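Local structure of metallo-beta-lactamase (Simiduia agarivorans, 6MFI) at residues 74-79 and 173-178; 106-111 and 191-196; 167-172 and 182-187; 211-216 and 250-255. The protein probably hydrolyses beta-lactam antibiotics, as a subclass B3 metallo-beta-lactamase with two zinc ions at its active site. All coordinates share one frame; numbering follows the deposited sequence.

Contact 1: residues 74-79 and 173-178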
loop_
_atom_site.group_PDB
_atom_site.type_symbol
_atom_site.label_atom_id
_atom_site.label_comp_id
_atom_site.label_asym_id
_atom_site.label_seq_id
_atom_site.Cartn_x
_atom_site.Cartn_y
_atom_site.Cartn_z
ATOM N N GLY A 74 6.417 -17.783 -8.299
ATOM C CA GLY A 74 5.367 -16.800 -8.465
ATOM C C GLY A 74 5.698 -15.491 -7.767
ATOM O O GLY A 74 6.663 -15.370 -7.012
ATOM N N HIS A 75 4.858 -14.496 -8.039
ATOM C CA HIS A 75 5.050 -13.151 -7.524
ATOM C C HIS A 75 3.910 -12.770 -6.589
ATOM O O HIS A 75 2.819 -13.345 -6.630
ATOM C CB HIS A 75 5.144 -12.123 -8.661
ATOM C CG HIS A 75 5.974 -12.577 -9.821
ATOM N ND1 HIS A 75 7.087 -13.377 -9.674
ATOM C CD2 HIS A 75 5.851 -12.344 -11.149
ATOM C CE1 HIS A 75 7.616 -13.615 -10.862
ATOM N NE2 HIS A 75 6.884 -13.000 -11.773
ATOM N N VAL A 76 4.185 -11.784 -5.739
ATOM C CA VAL A 76 3.189 -11.171 -4.870
ATOM C C VAL A 76 3.000 -9.729 -5.318
ATOM O O VAL A 76 3.976 -9.022 -5.594
ATOM C CB VAL A 76 3.605 -11.239 -3.387
ATOM C CG1 VAL A 76 2.546 -10.596 -2.507
ATOM C CG2 VAL A 76 3.848 -12.680 -2.968
ATOM N N LEU A 77 1.744 -9.299 -5.400
ATOM C CA LEU A 77 1.407 -7.952 -5.845
ATOM C C LEU A 77 0.545 -7.290 -4.782
ATOM O O LEU A 77 -0.516 -7.813 -4.428
ATOM C CB LEU A 77 0.681 -7.981 -7.191
ATOM C CG LEU A 77 0.194 -6.636 -7.734
ATOM C CD1 LEU A 77 1.370 -5.721 -8.026
ATOM C CD2 LEU A 77 -0.651 -6.841 -8.979
ATOM N N ILE A 78 0.999 -6.148 -4.274
ATOM C CA ILE A 78 0.274 -5.393 -3.261
ATOM C C ILE A 78 -0.424 -4.221 -3.933
ATOM O O ILE A 78 0.199 -3.475 -4.701
ATOM C CB ILE A 78 1.212 -4.907 -2.143
ATOM C CG1 ILE A 78 2.195 -6.009 -1.749
ATOM C CG2 ILE A 78 0.406 -4.453 -0.933
ATOM C CD1 ILE A 78 3.370 -5.513 -0.936
ATOM N N ASP A 79 -1.721 -4.071 -3.652
ATOM C CA ASP A 79 -2.555 -2.977 -4.142
ATOM C C ASP A 79 -2.785 -3.062 -5.646
ATOM O O ASP A 79 -1.987 -3.652 -6.382
ATOM C CB ASP A 79 -1.950 -1.619 -3.771
ATOM C CG ASP A 79 -2.211 -1.240 -2.327
ATOM O OD1 ASP A 79 -3.046 -1.905 -1.680
ATOM O OD2 ASP A 79 -1.585 -0.276 -1.841
ATOM N N ILE A 173 3.047 -14.284 4.962
ATOM C CA ILE A 173 2.625 -14.696 3.629
ATOM C C ILE A 173 3.825 -15.331 2.944
ATOM O O ILE A 173 4.865 -14.682 2.776
ATOM C CB ILE A 173 2.081 -13.517 2.808
ATOM C CG1 ILE A 173 0.745 -13.039 3.380
ATOM C CG2 ILE A 173 1.934 -13.905 1.347
ATOM C CD1 ILE A 173 -0.394 -14.013 3.175
ATOM N N ALA A 174 3.686 -16.596 2.553
ATOM C CA ALA A 174 4.775 -17.365 1.967
ATOM C C ALA A 174 4.426 -17.747 0.536
ATOM O O ALA A 174 3.306 -18.189 0.261
ATOM C CB ALA A 174 5.067 -18.619 2.794
ATOM N N LEU A 175 5.392 -17.576 -0.369
ATOM C CA LEU A 175 5.224 -17.960 -1.770
ATOM C C LEU A 175 6.614 -18.271 -2.317
ATOM O O LEU A 175 7.344 -17.359 -2.719
ATOM C CB LEU A 175 4.540 -16.861 -2.568
ATOM C CG LEU A 175 4.214 -17.203 -4.024
ATOM C CD1 LEU A 175 3.147 -18.287 -4.100
ATOM C CD2 LEU A 175 3.780 -15.959 -4.785
ATOM N N GLY A 176 6.970 -19.554 -2.329
ATOM C CA GLY A 176 8.314 -19.953 -2.698
ATOM C C GLY A 176 9.352 -19.390 -1.750
ATOM O O GLY A 176 9.307 -19.653 -0.544
ATOM N N ASN A 177 10.296 -18.615 -2.281
ATOM C CA ASN A 177 11.296 -17.964 -1.447
ATOM C C ASN A 177 10.815 -16.639 -0.874
ATOM O O ASN A 177 11.531 -16.039 -0.065
ATOM C CB ASN A 177 12.586 -17.734 -2.240
ATOM C CG ASN A 177 12.407 -16.733 -3.365
ATOM O OD1 ASN A 177 11.382 -16.724 -4.048
ATOM N ND2 ASN A 177 13.406 -15.881 -3.563
ATOM N N LEU A 178 9.633 -16.172 -1.266
ATOM C CA LEU A 178 9.124 -14.899 -0.779
ATOM C C LEU A 178 8.473 -15.060 0.588
ATOM O O LEU A 178 7.854 -16.084 0.891
ATOM C CB LEU A 178 8.120 -14.308 -1.769
ATOM C CG LEU A 178 8.592 -14.278 -3.220
ATOM C CD1 LEU A 178 7.472 -13.825 -4.146
ATOM C CD2 LEU A 178 9.805 -13.373 -3.348
HETATM O O HOH W 1 7.788 -17.268 -5.107
#

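Contact 2: residues 106-111 and 191-196. With ZN (zinc ion), chain C.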
loop_
_atom_site.group_PDB
_atom_site.type_symbol
_atom_site.label_atom_id
_atom_site.label_comp_id
_atom_site.label_asym_id
_atom_site.label_seq_id
_atom_site.Cartn_x
_atom_site.Cartn_y
_atom_site.Cartn_z
ATOM N N LEU A 106 -2.294 -11.701 -4.070
ATOM C CA LEU A 106 -2.644 -10.286 -4.070
ATOM C C LEU A 106 -2.809 -9.809 -2.633
ATOM O O LEU A 106 -3.535 -10.429 -1.848
ATOM C CB LEU A 106 -3.931 -10.036 -4.858
ATOM C CG LEU A 106 -3.882 -10.234 -6.373
ATOM C CD1 LEU A 106 -5.281 -10.157 -6.957
ATOM C CD2 LEU A 106 -2.973 -9.203 -7.025
ATOM N N LEU A 107 -2.136 -8.715 -2.293
ATOM C CA LEU A 107 -2.244 -8.088 -0.986
ATOM C C LEU A 107 -2.752 -6.661 -1.147
ATOM O O LEU A 107 -2.888 -6.146 -2.259
ATOM C CB LEU A 107 -0.898 -8.100 -0.249
ATOM C CG LEU A 107 -0.215 -9.462 -0.106
ATOM C CD1 LEU A 107 1.120 -9.321 0.611
ATOM C CD2 LEU A 107 -1.121 -10.444 0.622
ATOM N N HIS A 108 -3.030 -6.016 -0.016
ATOM C CA HIS A 108 -3.605 -4.680 -0.022
ATOM C C HIS A 108 -3.011 -3.851 1.105
ATOM O O HIS A 108 -2.552 -4.384 2.119
ATOM C CB HIS A 108 -5.133 -4.724 0.126
ATOM C CG HIS A 108 -5.597 -5.169 1.479
ATOM N ND1 HIS A 108 -5.578 -4.343 2.583
ATOM C CD2 HIS A 108 -6.094 -6.354 1.907
ATOM C CE1 HIS A 108 -6.036 -5.001 3.632
ATOM N NE2 HIS A 108 -6.358 -6.223 3.248
ATOM N N SER A 109 -3.031 -2.533 0.916
ATOM C CA SER A 109 -2.713 -1.602 1.990
ATOM C C SER A 109 -3.963 -1.356 2.824
ATOM O O SER A 109 -4.085 -1.875 3.938
ATOM C CB SER A 109 -2.169 -0.289 1.427
ATOM O OG SER A 109 -3.070 0.279 0.492
ATOM N N HIS A 110 -4.900 -0.573 2.291
ATOM C CA HIS A 110 -6.198 -0.391 2.923
ATOM C C HIS A 110 -7.281 -0.389 1.853
ATOM O O HIS A 110 -7.012 -0.203 0.664
ATOM C CB HIS A 110 -6.252 0.889 3.770
ATOM C CG HIS A 110 -6.061 2.151 2.990
ATOM N ND1 HIS A 110 -4.843 2.789 2.895
ATOM C CD2 HIS A 110 -6.938 2.908 2.290
ATOM C CE1 HIS A 110 -4.977 3.878 2.159
ATOM N NE2 HIS A 110 -6.238 3.974 1.780
ATOM N N GLU A 111 -8.519 -0.594 2.301
ATOM C CA GLU A 111 -9.647 -0.937 1.435
ATOM C C GLU A 111 -10.338 0.276 0.826
ATOM O O GLU A 111 -11.569 0.306 0.734
ATOM C CB GLU A 111 -10.642 -1.785 2.221
ATOM C CG GLU A 111 -11.151 -1.134 3.505
ATOM C CD GLU A 111 -10.254 -1.383 4.705
ATOM O OE1 GLU A 111 -10.783 -1.456 5.834
ATOM O OE2 GLU A 111 -9.024 -1.503 4.524
ATOM N N GLY A 191 -9.444 -1.827 8.390
ATOM C CA GLY A 191 -8.657 -2.994 8.038
ATOM C C GLY A 191 -7.376 -2.695 7.289
ATOM O O GLY A 191 -6.943 -3.494 6.453
ATOM N N ALA A 192 -6.755 -1.554 7.580
ATOM C CA ALA A 192 -5.506 -1.198 6.923
ATOM C C ALA A 192 -4.370 -2.095 7.400
ATOM O O ALA A 192 -4.335 -2.538 8.551
ATOM C CB ALA A 192 -5.160 0.266 7.187
ATOM N N LEU A 193 -3.429 -2.358 6.496
ATOM C CA LEU A 193 -2.290 -3.218 6.778
ATOM C C LEU A 193 -1.000 -2.531 6.354
ATOM O O LEU A 193 -0.984 -1.718 5.426
ATOM C CB LEU A 193 -2.410 -4.570 6.056
ATOM C CG LEU A 193 -3.515 -5.526 6.506
ATOM C CD1 LEU A 193 -3.405 -6.849 5.764
ATOM C CD2 LEU A 193 -3.461 -5.747 8.008
ATOM N N SER A 194 0.082 -2.872 7.050
ATOM C CA SER A 194 1.431 -2.464 6.682
ATOM C C SER A 194 2.273 -3.717 6.488
ATOM O O SER A 194 2.349 -4.561 7.387
ATOM C CB SER A 194 2.054 -1.556 7.747
ATOM O OG SER A 194 1.313 -0.359 7.896
ATOM N N TRP A 195 2.893 -3.838 5.319
ATOM C CA TRP A 195 3.620 -5.036 4.935
ATOM C C TRP A 195 5.122 -4.802 5.022
ATOM O O TRP A 195 5.615 -3.706 4.744
ATOM C CB TRP A 195 3.236 -5.472 3.519
ATOM C CG TRP A 195 1.838 -5.994 3.433
ATOM C CD1 TRP A 195 0.723 -5.295 3.071
ATOM C CD2 TRP A 195 1.401 -7.330 3.713
ATOM N NE1 TRP A 195 -0.382 -6.111 3.111
ATOM C CE2 TRP A 195 0.008 -7.366 3.501
ATOM C CE3 TRP A 195 2.052 -8.498 4.122
ATOM C CZ2 TRP A 195 -0.745 -8.524 3.684
ATOM C CZ3 TRP A 195 1.303 -9.647 4.302
ATOM C CH2 TRP A 195 -0.081 -9.650 4.084
ATOM N N GLN A 196 5.846 -5.850 5.407
ATOM C CA GLN A 196 7.290 -5.780 5.570
ATOM C C GLN A 196 7.917 -7.064 5.052
ATOM O O GLN A 196 7.507 -8.161 5.441
ATOM C CB GLN A 196 7.666 -5.552 7.040
ATOM C CG GLN A 196 9.034 -6.084 7.434
ATOM C CD GLN A 196 9.139 -6.360 8.920
ATOM O OE1 GLN A 196 8.521 -7.292 9.437
ATOM N NE2 GLN A 196 9.920 -5.545 9.619
HETATM ZN ZN ZN C . -7.522 5.765 1.759
HETATM O O HOH W 2 -7.221 6.874 0.146
#

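Contact 3: residues 167-172 and 182-187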
loop_
_atom_site.group_PDB
_atom_site.type_symbol
_atom_site.label_atom_id
_atom_site.label_comp_id
_atom_site.label_asym_id
_atom_site.label_seq_id
_atom_site.Cartn_x
_atom_site.Cartn_y
_atom_site.Cartn_z
ATOM N N VAL A 167 -6.038 -12.221 6.685
ATOM C CA VAL A 167 -4.737 -11.824 7.212
ATOM C C VAL A 167 -4.952 -11.135 8.552
ATOM O O VAL A 167 -5.634 -10.104 8.626
ATOM C CB VAL A 167 -3.987 -10.903 6.239
ATOM C CG1 VAL A 167 -2.696 -10.417 6.866
ATOM C CG2 VAL A 167 -3.708 -11.627 4.938
ATOM N N ASN A 168 -4.369 -11.697 9.604
ATOM C CA ASN A 168 -4.419 -11.110 10.931
ATOM C C ASN A 168 -3.096 -10.412 11.237
ATOM O O ASN A 168 -2.148 -10.443 10.448
ATOM C CB ASN A 168 -4.744 -12.178 11.977
ATOM C CG ASN A 168 -6.069 -12.865 11.714
ATOM O OD1 ASN A 168 -7.118 -12.412 12.171
ATOM N ND2 ASN A 168 -6.029 -13.964 10.970
ATOM N N ASP A 169 -3.036 -9.773 12.403
ATOM C CA ASP A 169 -1.840 -9.038 12.794
ATOM C C ASP A 169 -0.682 -9.997 13.036
ATOM O O ASP A 169 -0.813 -10.973 13.782
ATOM C CB ASP A 169 -2.114 -8.210 14.047
ATOM C CG ASP A 169 -0.920 -7.378 14.469
ATOM O OD1 ASP A 169 -0.337 -6.690 13.604
ATOM O OD2 ASP A 169 -0.561 -7.414 15.665
ATOM N N GLY A 170 0.455 -9.718 12.401
ATOM C CA GLY A 170 1.632 -10.548 12.537
ATOM C C GLY A 170 1.662 -11.777 11.656
ATOM O O GLY A 170 2.637 -12.539 11.720
ATOM N N ASP A 171 0.637 -11.999 10.838
ATOM C CA ASP A 171 0.603 -13.174 9.979
ATOM C C ASP A 171 1.627 -13.054 8.856
ATOM O O ASP A 171 1.933 -11.959 8.374
ATOM C CB ASP A 171 -0.793 -13.368 9.391
ATOM C CG ASP A 171 -1.759 -13.991 10.377
ATOM O OD1 ASP A 171 -1.315 -14.393 11.473
ATOM O OD2 ASP A 171 -2.962 -14.085 10.055
ATOM N N GLN A 172 2.152 -14.200 8.438
ATOM C CA GLN A 172 3.141 -14.264 7.374
ATOM C C GLN A 172 2.509 -14.762 6.080
ATOM O O GLN A 172 1.562 -15.553 6.090
ATOM C CB GLN A 172 4.308 -15.173 7.764
ATOM C CG GLN A 172 5.273 -14.551 8.758
ATOM C CD GLN A 172 6.435 -15.466 9.089
ATOM O OE1 GLN A 172 6.807 -16.328 8.293
ATOM N NE2 GLN A 172 7.021 -15.279 10.265
ATOM N N ALA A 182 2.532 -9.072 7.771
ATOM C CA ALA A 182 1.600 -7.958 7.848
ATOM C C ALA A 182 1.479 -7.456 9.280
ATOM O O ALA A 182 1.685 -8.200 10.241
ATOM C CB ALA A 182 0.219 -8.360 7.328
ATOM N N TYR A 183 1.136 -6.177 9.408
ATOM C CA TYR A 183 0.904 -5.550 10.702
ATOM C C TYR A 183 -0.360 -4.715 10.607
ATOM O O TYR A 183 -0.441 -3.802 9.778
ATOM C CB TYR A 183 2.097 -4.688 11.123
ATOM C CG TYR A 183 3.396 -5.455 11.212
ATOM C CD1 TYR A 183 3.748 -6.130 12.373
ATOM C CD2 TYR A 183 4.269 -5.507 10.133
ATOM C CE1 TYR A 183 4.935 -6.834 12.459
ATOM C CE2 TYR A 183 5.456 -6.208 10.208
ATOM C CZ TYR A 183 5.783 -6.870 11.372
ATOM O OH TYR A 183 6.967 -7.567 11.449
ATOM N N ALA A 184 -1.345 -5.035 11.441
ATOM C CA ALA A 184 -2.606 -4.303 11.449
ATOM C C ALA A 184 -2.358 -2.879 11.926
ATOM O O ALA A 184 -2.086 -2.649 13.109
ATOM C CB ALA A 184 -3.622 -5.011 12.340
ATOM N N THR A 185 -2.441 -1.920 11.005
ATOM C CA THR A 185 -2.260 -0.501 11.305
ATOM C C THR A 185 -3.517 0.255 10.891
ATOM O O THR A 185 -3.525 0.961 9.873
ATOM C CB THR A 185 -1.030 0.067 10.599
ATOM O OG1 THR A 185 -1.165 -0.107 9.183
ATOM C CG2 THR A 185 0.231 -0.640 11.074
ATOM N N PRO A 186 -4.596 0.133 11.655
ATOM C CA PRO A 186 -5.846 0.809 11.306
ATOM C C PRO A 186 -5.777 2.291 11.662
ATOM O O PRO A 186 -4.759 2.803 12.119
ATOM C CB PRO A 186 -6.885 0.071 12.149
ATOM C CG PRO A 186 -6.131 -0.337 13.363
ATOM C CD PRO A 186 -4.720 -0.633 12.908
ATOM N N GLY A 187 -6.897 2.976 11.449
ATOM C CA GLY A 187 -6.964 4.407 11.662
ATOM C C GLY A 187 -7.457 5.129 10.426
ATOM O O GLY A 187 -8.501 5.786 10.453
HETATM O O HOH W 3 0.077 -4.001 14.583
#

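Contact 4: residues 211-216 and 250-255. With ZN (zinc ion), chain B.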
loop_
_atom_site.group_PDB
_atom_site.type_symbol
_atom_site.label_atom_id
_atom_site.label_comp_id
_atom_site.label_asym_id
_atom_site.label_seq_id
_atom_site.Cartn_x
_atom_site.Cartn_y
_atom_site.Cartn_z
ATOM N N ALA A 211 4.258 0.862 4.316
ATOM C CA ALA A 211 3.428 1.432 5.367
ATOM C C ALA A 211 2.170 2.063 4.784
ATOM O O ALA A 211 2.223 2.769 3.774
ATOM C CB ALA A 211 4.214 2.475 6.163
ATOM N N ASP A 212 1.038 1.809 5.438
ATOM C CA ASP A 212 -0.242 2.322 4.979
ATOM C C ASP A 212 -0.271 3.849 5.064
ATOM O O ASP A 212 0.578 4.483 5.696
ATOM C CB ASP A 212 -1.379 1.714 5.803
ATOM C CG ASP A 212 -2.751 2.054 5.249
ATOM O OD1 ASP A 212 -3.093 1.549 4.160
ATOM O OD2 ASP A 212 -3.482 2.829 5.901
ATOM N N SER A 213 -1.271 4.438 4.400
ATOM C CA SER A 213 -1.420 5.890 4.396
ATOM C C SER A 213 -1.500 6.442 5.814
ATOM O O SER A 213 -0.847 7.440 6.140
ATOM C CB SER A 213 -2.653 6.286 3.585
ATOM O OG SER A 213 -2.569 5.784 2.263
ATOM N N LEU A 214 -2.301 5.808 6.669
ATOM C CA LEU A 214 -2.407 6.136 8.088
ATOM C C LEU A 214 -2.880 7.565 8.335
ATOM O O LEU A 214 -2.869 8.022 9.484
ATOM C CB LEU A 214 -1.073 5.900 8.809
ATOM C CG LEU A 214 -0.580 4.452 8.854
ATOM C CD1 LEU A 214 0.616 4.331 9.768
ATOM C CD2 LEU A 214 -1.683 3.521 9.310
ATOM N N SER A 215 -3.306 8.280 7.293
ATOM C CA SER A 215 -3.660 9.686 7.425
ATOM C C SER A 215 -4.976 9.837 8.184
ATOM O O SER A 215 -5.940 9.118 7.906
ATOM C CB SER A 215 -3.778 10.341 6.052
ATOM O OG SER A 215 -4.633 9.586 5.212
ATOM N N PRO A 216 -5.035 10.773 9.146
ATOM C CA PRO A 216 -6.267 11.102 9.877
ATOM C C PRO A 216 -7.268 11.910 9.049
ATOM O O PRO A 216 -7.773 12.947 9.484
ATOM C CB PRO A 216 -5.745 11.905 11.072
ATOM C CG PRO A 216 -4.491 12.545 10.568
ATOM C CD PRO A 216 -3.880 11.556 9.613
ATOM N N LEU A 250 8.017 2.570 1.684
ATOM C CA LEU A 250 7.156 2.740 0.523
ATOM C C LEU A 250 5.735 3.017 0.993
ATOM O O LEU A 250 5.294 2.499 2.022
ATOM C CB LEU A 250 7.178 1.501 -0.384
ATOM C CG LEU A 250 8.467 1.261 -1.171
ATOM C CD1 LEU A 250 8.409 -0.073 -1.899
ATOM C CD2 LEU A 250 8.719 2.398 -2.149
ATOM N N THR A 251 5.020 3.839 0.230
ATOM C CA THR A 251 3.685 4.270 0.615
ATOM C C THR A 251 2.720 4.136 -0.553
ATOM O O THR A 251 3.106 4.332 -1.710
ATOM C CB THR A 251 3.696 5.727 1.100
ATOM O OG1 THR A 251 4.360 6.553 0.137
ATOM C CG2 THR A 251 4.415 5.835 2.438
ATOM N N PRO A 252 1.454 3.796 -0.276
ATOM C CA PRO A 252 0.468 3.699 -1.367
ATOM C C PRO A 252 0.306 4.994 -2.140
ATOM O O PRO A 252 0.079 4.965 -3.356
ATOM C CB PRO A 252 -0.821 3.301 -0.635
ATOM C CG PRO A 252 -0.355 2.653 0.622
ATOM C CD PRO A 252 0.886 3.389 1.019
ATOM N N HIS A 253 0.399 6.134 -1.462
ATOM C CA HIS A 253 0.579 7.408 -2.136
ATOM C C HIS A 253 2.065 7.723 -2.120
ATOM O O HIS A 253 2.616 7.994 -1.043
ATOM C CB HIS A 253 -0.214 8.514 -1.444
ATOM C CG HIS A 253 -1.696 8.304 -1.479
ATOM N ND1 HIS A 253 -2.473 8.663 -2.559
ATOM C CD2 HIS A 253 -2.543 7.770 -0.567
ATOM C CE1 HIS A 253 -3.734 8.359 -2.311
ATOM N NE2 HIS A 253 -3.804 7.817 -1.109
ATOM N N PRO A 254 2.756 7.682 -3.263
ATOM C CA PRO A 254 4.224 7.798 -3.240
ATOM C C PRO A 254 4.735 9.065 -2.580
ATOM O O PRO A 254 5.783 9.029 -1.925
ATOM C CB PRO A 254 4.598 7.748 -4.728
ATOM C CG PRO A 254 3.468 7.007 -5.370
ATOM C CD PRO A 254 2.239 7.423 -4.618
ATOM N N SER A 255 4.025 10.185 -2.721
ATOM C CA SER A 255 4.483 11.429 -2.117
ATOM C C SER A 255 4.332 11.444 -0.601
ATOM O O SER A 255 4.851 12.362 0.042
ATOM C CB SER A 255 3.732 12.613 -2.727
ATOM O OG SER A 255 4.069 12.783 -4.093
HETATM ZN ZN ZN B . -5.518 6.639 -0.849
HETATM O O HOH W 4 0.067 6.721 1.495
HETATM O O HOH W 2 -7.221 6.874 0.146
#

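Contact 1: residues 74-79 and 173-178
Val-76, with the backbone of Gly-74 and His-75 beside it, meets Leu-175 and Leu-178 where the two sheets of the metallo-beta-lactamase sandwich face each other. Strand 74-78 belongs to the seven-stranded sheet. Leu-175 and Leu-178 are the corner residues of the hairpin 172-175/178-184 at the edge of the five-stranded sheet. The strand segments run roughly antiparallel, their directions 147° apart, yet no hydrogen bond joins them.

Apolar contact carries the interface. Val-76 CG2 lies 3.7 Å from Leu-175 CD2 and 4.0 Å from Leu-178 CD1, so one methyl is shared by both leucines, whose side chains lie alongside the valine and point the opposite way. Leu-175 extends toward the other sheet with CG anti to the backbone N (chi1 -175°), and Leu-178, with CG anti to the carbonyl carbon (chi1 -49°), brings CD1 in beside it. Around these, Ile-69 packs on Leu-178 and Leu-107 on Val-76.

Methyls also press on polar backbone. Leu-175 CD2 comes within 3.3 Å of His-75 O, and Leu-178 CD1 within 3.4 Å of Gly-74 O. Gly-74 has no side chain to stand in the path of Leu-175.

Each segment keeps its backbone hydrogen bonds within its own sheet, Val-76 pairing with Ile-69, for example, and the hairpin closing through its turn. Leu-175 and Leu-178 bracket a type II' turn in which Gly-176 takes the position with positive phi, and Leu-178 N donates to Leu-175 O over 3.0 Å. Asn-177 OD1 accepts from Asp-72 N, in the turn that precedes strand 74-78. A water donates to Gly-74 O at 2.9 Å.

Contact 2: residues 106-111 and 191-196
The HxHxDH zinc-binding motif opens with His-110, and the chain from His-108 into its start, at Glu-111, is pinned against Gly-191, Leu-193 and Trp-195 by three hydrogen bonds. Trp-195 NE1 donates to His-108 O over 2.9 Å, the oxygen practically in the indole plane. Leu-193 N gives a short bond to Ser-109 O (2.7 Å, 154° at the hydrogen), and Gly-191 N reaches Glu-111 OE1 on its syn lone pair at 2.9 Å.

Leu-107 crosses Trp-195 at about a right angle. Its CD1 stands 3.4 Å above the centroid of the indole six-membered ring, 1° off the normal, a centred CH-pi contact that with the NE1 bond fixes the indole by face and edge. Gly-191 O lies at the edge of the His-108 ring, 3.3 Å from CE1. His-110 CB rests on Ala-192 CB, while the imidazole leads away to bind zinc through NE2 at 2.2 Å; His-112, His-188 and a water complete the site. Asp-212 holds His-110 ND1 from the second shell and probably orients the ring.

The contact bridges the two sheets, between strands 103-107 and 193-199, with helix 134-142 packed on His-108 and Glu-111 and strand 74-78 alongside Leu-107 and Trp-195.

Contact 3: residues 167-172 and 182-187
The carboxylate of Asp-169 meets Ala-184 N at OD1, on the anti side and 30° out of the carboxylate plane, over 2.9 Å. The same oxygen lies 3.4 Å from Tyr-183 CA, oblique to the phenol ring, and also accepts a hydrogen bond from a water that donates as well to Ala-184 O. With CG anti to the backbone N (chi1 -178°), Asp-169 reaches across to the strand. A second carboxylate, that of Asp-171, is gripped from one face: Asn-168 N comes to OD2 from well above the plane, and Asn-168 ND2 approaches the same atom on the syn side, near the plane, at 3.2 Å. These bonds brace a type II turn, Asn-168 to Asp-171, whose third residue is Gly-170 with positive phi.

In the sandwich, this turn connects strand 163-166 of one sheet to edge strand 172-175 of the other and docks on the end of strand 178-184. The turn holds Ala-182 through both its backbone N, which donates almost straight to Asp-171 O (3.0 Å, 168° at the hydrogen), and its O, which accepts from Gly-170 N at 2.9 Å. Toward the interior, Val-167 CG1 touches Ala-182 CB at 3.6 Å, and Trp-195 lies against both residues. Tyr-183 points its hydroxyl the other way, to Gln-196 OE1.

Contact 4: residues 211-216 and 250-255
Ala-211, Pro-252 and Ser-213 carry this contact between two active-site loops of the metallo-beta-lactamase fold. The loops leave the C-terminal ends of strands 206-210 and 248-250, parallel neighbours in the five-stranded sheet, and the second delivers the zinc ligand His-253.

Ala-211 continues the strand pairing for one more step: its N donates to Leu-250 O at 3.0 Å, but the bond is bent to 124° and weak. Beyond it the backbones part, and helices 228-242 and 274-291 touch Ala-211 through Leu-241 and Tyr-278.

Pro-252 directs its ring at the other loop. CD sits 3.1 Å from Ala-211 O, a packing contact and not a hydrogen bond, and also lies near Ser-213 N. The turn round Pro-252 is closed by Thr-251 OG1, which donates to His-253 O from above the carbonyl plane.

Ser-213 follows Asp-212, the second-shell partner of His-110, whose OD2 accepts from Leu-214 N in an Asx turn. Ser-213 has OG anti to the carbonyl carbon (chi1 -57°), which places the hydroxyl in the plane of the His-253 ring, at its edge, 3.5 Å from CD2. A water links Ser-213 OG (2.9 Å) to His-253 N (3.0 Å). From the imidazole so bordered, NE2 binds a zinc ion at 2.1 Å, and Asp-114, His-115 and a water shared with the other zinc complete the site.

Contacts 1, 2 and 4 are buried, whereas contact 3 is partly open to solvent. Contacts 1 and 2 both span the two sheets, from the neighbouring strands 74-78 and 103-107, and meet where Asp-79 OD1 binds Ser-109 N. Contact 1, far from the metals, relies on methyl packing; contact 2 adds directed hydrogen bonds on either side of a metal ligand, which probably help to place it. Contact 3 shares the five-stranded sheet with both, strand 178-184 lying between 172-175 and 193-199, but fastens a surface turn through carboxylate and backbone bonds. Contact 4, with a single weak direct hydrogen bond, relies on proline packing and water, and joins contact 2 through His-110 and Asp-212 and the zinc-bound water.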